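Local coordinates for FLAP endonuclease-1 protein (Methanocaldococcus jannaschii, PDB 1A76) that cleaves 5' flaps and acts as a 5'-3' exonuclease in DNA replication and repair, with magnesium as its cofactor, at residues P75-K89 / I144-A157. Numbering follows the deposited sequence.
Sequences PIWVFDGEPPKLKEK and IPYVEAPSEGEAQA
Val78 meets the start of helix 153-162 with both methyls: CG1 lies 3.6 Å from Gln156 CG, and CG2 reaches Ala157 CB at 4.1 Å. With CG1 anti to the backbone N (chi1 -170°), the two branches straddle adjacent positions of the helix, which follows strand 146-148 as a beta-alpha unit and runs roughly back along the neighbouring strand, 141° between segments 75-79 and 153-157. The amide of Gln156 turns away to Thr271. On the same side of the sheet, Ile76 CG1 packs on Val147 CG2, and Ile76 CD1 touches Pro145 CB, the two side chains crossing at about a right angle. The other side is largely aromatic. Phe79 directs its edge at the face of Tyr146 in an offset T-shaped pair, centroids 5.7 Å apart, while Trp77 CD1 touches Ile144 CG2; Leu139 of helix 129-142 covers both Trp77 and Phe79.

Between these layers runs a parallel ladder. Trp77 N and Phe79 N donate to Pro145 O and Val147 O, and Val147 N and Ala149 N donate back to Trp77 O and Phe79 O, pairing 74-79 with 146-148, an outermost strand of the sheet. Further along, Leu86 packs its CD2 on Ser151 CB (3.7 Å). Beyond the strand ends the contact becomes polar. Gly153 N, in the first turn of the helix, gives a hydrogen bond to Asp80 OD1 (2.7 Å), approaching from the anti side, 25° out of the carboxylate plane.

Asp80 OD1 also stands 4.1 Å from Glu154 OE1, which ligates a manganese ion. Glu152 and Glu154 bind the first magnesium ion, and Asp80 probably does so too. The principle illustrated is that joining neighbouring strands of the N- and I-domains gathers acidic groups at their ends, where bound cations would offset the mutual repulsion of the carboxylates.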
loop_
_atom_site.group_PDB
_atom_site.type_symbol
_atom_site.label_atom_id
_atom_site.label_comp_id
_atom_site.label_asym_id
_atom_site.label_seq_id
_atom_site.Cartn_x
_atom_site.Cartn_y
_atom_site.Cartn_z
ATOM N N PRO A 75 -9.712 -1.791 -10.837
ATOM C CA PRO A 75 -9.116 -1.701 -9.511
ATOM C C PRO A 75 -10.082 -1.367 -8.378
ATOM O O PRO A 75 -11.148 -0.760 -8.573
ATOM C CB PRO A 75 -8.081 -0.597 -9.688
ATOM C CG PRO A 75 -8.769 0.364 -10.678
ATOM C CD PRO A 75 -9.808 -0.453 -11.455
ATOM N N ILE A 76 -9.700 -1.800 -7.187
ATOM C CA ILE A 76 -10.448 -1.494 -5.990
ATOM C C ILE A 76 -9.338 -0.981 -5.079
ATOM O O ILE A 76 -8.319 -1.651 -4.889
ATOM C CB ILE A 76 -11.152 -2.739 -5.383
ATOM C CG1 ILE A 76 -11.823 -2.341 -4.067
ATOM C CG2 ILE A 76 -10.155 -3.880 -5.184
ATOM C CD1 ILE A 76 -13.167 -3.002 -3.823
ATOM N N TRP A 77 -9.523 0.224 -4.548
ATOM C CA TRP A 77 -8.527 0.836 -3.687
ATOM C C TRP A 77 -8.677 0.394 -2.234
ATOM O O TRP A 77 -9.779 0.360 -1.684
ATOM C CB TRP A 77 -8.627 2.365 -3.792
ATOM C CG TRP A 77 -8.050 2.894 -5.065
ATOM C CD1 TRP A 77 -8.577 2.770 -6.324
ATOM C CD2 TRP A 77 -6.817 3.608 -5.214
ATOM N NE1 TRP A 77 -7.744 3.361 -7.240
ATOM C CE2 TRP A 77 -6.659 3.884 -6.589
ATOM C CE3 TRP A 77 -5.827 4.040 -4.318
ATOM C CZ2 TRP A 77 -5.548 4.578 -7.095
ATOM C CZ3 TRP A 77 -4.724 4.724 -4.817
ATOM C CH2 TRP A 77 -4.595 4.989 -6.195
ATOM N N VAL A 78 -7.557 0.048 -1.617
ATOM C CA VAL A 78 -7.566 -0.388 -0.232
ATOM C C VAL A 78 -6.750 0.551 0.638
ATOM O O VAL A 78 -5.543 0.737 0.434
ATOM C CB VAL A 78 -7.011 -1.817 -0.094
ATOM C CG1 VAL A 78 -7.268 -2.332 1.299
ATOM C CG2 VAL A 78 -7.667 -2.730 -1.099
ATOM N N PHE A 79 -7.419 1.141 1.625
ATOM C CA PHE A 79 -6.761 2.066 2.521
ATOM C C PHE A 79 -6.532 1.451 3.893
ATOM O O PHE A 79 -7.130 0.430 4.228
ATOM C CB PHE A 79 -7.576 3.354 2.595
ATOM C CG PHE A 79 -7.588 4.121 1.298
ATOM C CD1 PHE A 79 -6.556 5.015 0.990
ATOM C CD2 PHE A 79 -8.612 3.931 0.371
ATOM C CE1 PHE A 79 -6.544 5.709 -0.222
ATOM C CE2 PHE A 79 -8.614 4.617 -0.845
ATOM C CZ PHE A 79 -7.580 5.507 -1.145
ATOM N N ASP A 80 -5.638 2.062 4.662
ATOM C CA ASP A 80 -5.284 1.569 5.990
ATOM C C ASP A 80 -6.353 1.850 7.033
ATOM O O ASP A 80 -6.518 1.091 7.991
ATOM C CB ASP A 80 -3.979 2.221 6.474
ATOM C CG ASP A 80 -2.738 1.600 5.862
ATOM O OD1 ASP A 80 -2.837 0.528 5.250
ATOM O OD2 ASP A 80 -1.649 2.188 5.993
ATOM N N GLY A 81 -7.094 2.936 6.848
ATOM C CA GLY A 81 -8.077 3.296 7.855
ATOM C C GLY A 81 -7.199 3.835 8.972
ATOM O O GLY A 81 -7.039 3.221 10.027
ATOM N N GLU A 82 -6.603 4.988 8.689
ATOM C CA GLU A 82 -5.678 5.690 9.573
ATOM C C GLU A 82 -6.144 6.033 10.993
ATOM O O GLU A 82 -5.388 5.867 11.950
ATOM C CB GLU A 82 -5.212 6.972 8.875
ATOM C CG GLU A 82 -5.506 7.003 7.371
ATOM C CD GLU A 82 -6.992 7.122 7.057
ATOM O OE1 GLU A 82 -7.607 8.142 7.449
ATOM O OE2 GLU A 82 -7.540 6.195 6.417
ATOM N N PRO A 83 -7.382 6.533 11.149
ATOM C CA PRO A 83 -7.883 6.881 12.485
ATOM C C PRO A 83 -7.368 5.975 13.609
ATOM O O PRO A 83 -7.181 4.761 13.418
ATOM C CB PRO A 83 -9.399 6.814 12.318
ATOM C CG PRO A 83 -9.617 7.242 10.892
ATOM C CD PRO A 83 -8.388 6.804 10.104
ATOM N N PRO A 84 -7.155 6.560 14.807
ATOM C CA PRO A 84 -6.663 5.913 16.024
ATOM C C PRO A 84 -6.798 4.397 16.054
ATOM O O PRO A 84 -5.935 3.696 15.517
ATOM C CB PRO A 84 -7.445 6.618 17.126
ATOM C CG PRO A 84 -7.615 8.043 16.580
ATOM C CD PRO A 84 -7.459 7.981 15.060
ATOM N N LYS A 85 -7.855 3.880 16.677
ATOM C CA LYS A 85 -8.036 2.430 16.728
ATOM C C LYS A 85 -7.663 1.849 15.361
ATOM O O LYS A 85 -7.938 2.460 14.319
ATOM C CB LYS A 85 -9.487 2.068 17.068
ATOM C CG LYS A 85 -9.660 0.639 17.587
ATOM C CD LYS A 85 -10.579 -0.195 16.690
ATOM C CE LYS A 85 -10.989 -1.493 17.381
ATOM N NZ LYS A 85 -12.364 -1.954 17.006
ATOM N N LEU A 86 -7.020 0.687 15.368
ATOM C CA LEU A 86 -6.602 0.041 14.130
ATOM C C LEU A 86 -6.149 -1.373 14.443
ATOM O O LEU A 86 -5.575 -2.065 13.598
ATOM C CB LEU A 86 -5.453 0.827 13.482
ATOM C CG LEU A 86 -4.937 0.294 12.142
ATOM C CD1 LEU A 86 -5.113 1.357 11.057
ATOM C CD2 LEU A 86 -3.473 -0.111 12.272
ATOM N N LYS A 87 -6.413 -1.797 15.673
ATOM C CA LYS A 87 -6.033 -3.126 16.128
ATOM C C LYS A 87 -6.265 -4.182 15.050
ATOM O O LYS A 87 -7.410 -4.473 14.682
ATOM C CB LYS A 87 -6.820 -3.496 17.392
ATOM C CG LYS A 87 -6.508 -2.623 18.604
ATOM C CD LYS A 87 -6.987 -1.186 18.403
ATOM C CE LYS A 87 -5.822 -0.224 18.184
ATOM N NZ LYS A 87 -6.047 1.082 18.884
ATOM N N GLU A 88 -5.255 -4.791 14.381
ATOM C CA GLU A 88 -5.284 -5.918 13.429
ATOM C C GLU A 88 -5.680 -7.200 14.183
ATOM O O GLU A 88 -4.824 -8.008 14.556
ATOM C CB GLU A 88 -3.919 -6.058 12.789
ATOM C CG GLU A 88 -3.876 -7.197 11.796
ATOM C CD GLU A 88 -2.524 -7.883 11.760
ATOM O OE1 GLU A 88 -1.976 -8.283 12.853
ATOM O OE2 GLU A 88 -1.935 -8.057 10.630
ATOM N N LYS A 89 -6.982 -7.335 14.303
ATOM C CA LYS A 89 -7.682 -8.241 15.249
ATOM C C LYS A 89 -6.906 -9.439 15.861
ATOM O O LYS A 89 -7.461 -10.226 16.643
ATOM C CB LYS A 89 -9.058 -8.660 14.794
ATOM C CG LYS A 89 -8.894 -9.944 13.950
ATOM C CD LYS A 89 -8.268 -11.110 14.693
ATOM C CE LYS A 89 -7.879 -12.292 13.803
ATOM N NZ LYS A 89 -6.812 -13.113 14.397
ATOM N N ILE A 144 -15.188 4.965 -8.277
ATOM C CA ILE A 144 -14.235 3.872 -8.053
ATOM C C ILE A 144 -14.330 3.413 -6.594
ATOM O O ILE A 144 -14.135 4.202 -5.671
ATOM C CB ILE A 144 -12.774 4.323 -8.316
ATOM C CG1 ILE A 144 -12.653 5.016 -9.686
ATOM C CG2 ILE A 144 -11.839 3.119 -8.189
ATOM C CD1 ILE A 144 -13.138 4.183 -10.866
ATOM N N PRO A 145 -14.563 2.114 -6.376
ATOM C CA PRO A 145 -14.684 1.576 -5.018
ATOM C C PRO A 145 -13.397 1.467 -4.212
ATOM O O PRO A 145 -12.325 1.179 -4.754
ATOM C CB PRO A 145 -15.324 0.211 -5.244
ATOM C CG PRO A 145 -14.791 -0.205 -6.583
ATOM C CD PRO A 145 -14.699 1.056 -7.394
ATOM N N TYR A 146 -13.517 1.702 -2.912
ATOM C CA TYR A 146 -12.385 1.590 -2.011
ATOM C C TYR A 146 -12.814 0.905 -0.730
ATOM O O TYR A 146 -13.999 0.828 -0.426
ATOM C CB TYR A 146 -11.765 2.966 -1.698
ATOM C CG TYR A 146 -12.599 3.940 -0.877
ATOM C CD1 TYR A 146 -12.665 3.848 0.521
ATOM C CD2 TYR A 146 -13.267 5.001 -1.495
ATOM C CE1 TYR A 146 -13.374 4.795 1.280
ATOM C CE2 TYR A 146 -13.972 5.946 -0.749
ATOM C CZ TYR A 146 -14.021 5.841 0.630
ATOM O OH TYR A 146 -14.715 6.788 1.348
ATOM N N VAL A 147 -11.839 0.373 -0.004
ATOM C CA VAL A 147 -12.090 -0.292 1.260
ATOM C C VAL A 147 -11.201 0.354 2.298
ATOM O O VAL A 147 -10.083 0.763 2.003
ATOM C CB VAL A 147 -11.708 -1.795 1.241
ATOM C CG1 VAL A 147 -12.557 -2.559 2.275
ATOM C CG2 VAL A 147 -11.867 -2.372 -0.133
ATOM N N GLU A 148 -11.713 0.471 3.511
ATOM C CA GLU A 148 -10.930 1.003 4.601
ATOM C C GLU A 148 -10.694 -0.247 5.445
ATOM O O GLU A 148 -11.589 -0.735 6.130
ATOM C CB GLU A 148 -11.731 2.077 5.339
ATOM C CG GLU A 148 -12.328 3.091 4.367
ATOM C CD GLU A 148 -13.086 4.215 5.043
ATOM O OE1 GLU A 148 -12.454 5.246 5.357
ATOM O OE2 GLU A 148 -14.314 4.074 5.247
ATOM N N ALA A 149 -9.493 -0.801 5.333
ATOM C CA ALA A 149 -9.143 -2.007 6.066
ATOM C C ALA A 149 -9.194 -1.797 7.576
ATOM O O ALA A 149 -9.055 -0.674 8.058
ATOM C CB ALA A 149 -7.741 -2.470 5.658
ATOM N N PRO A 150 -9.419 -2.883 8.339
ATOM C CA PRO A 150 -9.473 -2.805 9.804
ATOM C C PRO A 150 -8.138 -2.270 10.322
ATOM O O PRO A 150 -8.085 -1.560 11.318
ATOM C CB PRO A 150 -9.705 -4.250 10.243
ATOM C CG PRO A 150 -10.227 -4.954 9.037
ATOM C CD PRO A 150 -9.665 -4.252 7.844
ATOM N N SER A 151 -7.057 -2.625 9.634
ATOM C CA SER A 151 -5.725 -2.168 10.011
ATOM C C SER A 151 -4.833 -1.972 8.782
ATOM O O SER A 151 -5.002 -1.007 8.033
ATOM C CB SER A 151 -5.083 -3.167 10.976
ATOM O OG SER A 151 -5.983 -4.223 11.260
ATOM N N GLU A 152 -3.893 -2.890 8.572
ATOM C CA GLU A 152 -2.978 -2.806 7.434
ATOM C C GLU A 152 -3.692 -3.035 6.108
ATOM O O GLU A 152 -4.322 -4.070 5.899
ATOM C CB GLU A 152 -1.849 -3.828 7.579
ATOM C CG GLU A 152 -0.887 -3.517 8.719
ATOM C CD GLU A 152 0.299 -2.684 8.273
ATOM O OE1 GLU A 152 0.113 -1.475 8.010
ATOM O OE2 GLU A 152 1.418 -3.240 8.186
ATOM N N GLY A 153 -3.578 -2.061 5.210
ATOM C CA GLY A 153 -4.220 -2.175 3.915
ATOM C C GLY A 153 -3.623 -3.289 3.075
ATOM O O GLY A 153 -4.330 -3.942 2.321
ATOM N N GLU A 154 -2.318 -3.505 3.200
ATOM C CA GLU A 154 -1.657 -4.555 2.434
ATOM C C GLU A 154 -2.199 -5.912 2.845
ATOM O O GLU A 154 -2.257 -6.827 2.031
ATOM C CB GLU A 154 -0.139 -4.509 2.636
ATOM C CG GLU A 154 0.294 -4.729 4.057
ATOM C CD GLU A 154 0.693 -3.448 4.748
ATOM O OE1 GLU A 154 -0.036 -2.446 4.611
ATOM O OE2 GLU A 154 1.737 -3.451 5.434
ATOM N N ALA A 155 -2.593 -6.036 4.113
ATOM C CA ALA A 155 -3.156 -7.290 4.616
ATOM C C ALA A 155 -4.550 -7.493 4.074
ATOM O O ALA A 155 -4.918 -8.598 3.718
ATOM C CB ALA A 155 -3.201 -7.295 6.133
ATOM N N GLN A 156 -5.334 -6.422 4.029
ATOM C CA GLN A 156 -6.697 -6.501 3.512
ATOM C C GLN A 156 -6.670 -6.846 2.028
ATOM O O GLN A 156 -7.455 -7.667 1.555
ATOM C CB GLN A 156 -7.432 -5.171 3.716
ATOM C CG GLN A 156 -8.802 -5.118 3.052
ATOM C CD GLN A 156 -9.813 -6.063 3.691
ATOM O OE1 GLN A 156 -9.735 -6.364 4.885
ATOM N NE2 GLN A 156 -10.771 -6.530 2.897
ATOM N N ALA A 157 -5.755 -6.224 1.294
ATOM C CA ALA A 157 -5.639 -6.468 -0.146
ATOM C C ALA A 157 -5.220 -7.905 -0.413
ATOM O O ALA A 157 -5.708 -8.545 -1.359
ATOM C CB ALA A 157 -4.627 -5.500 -0.762
#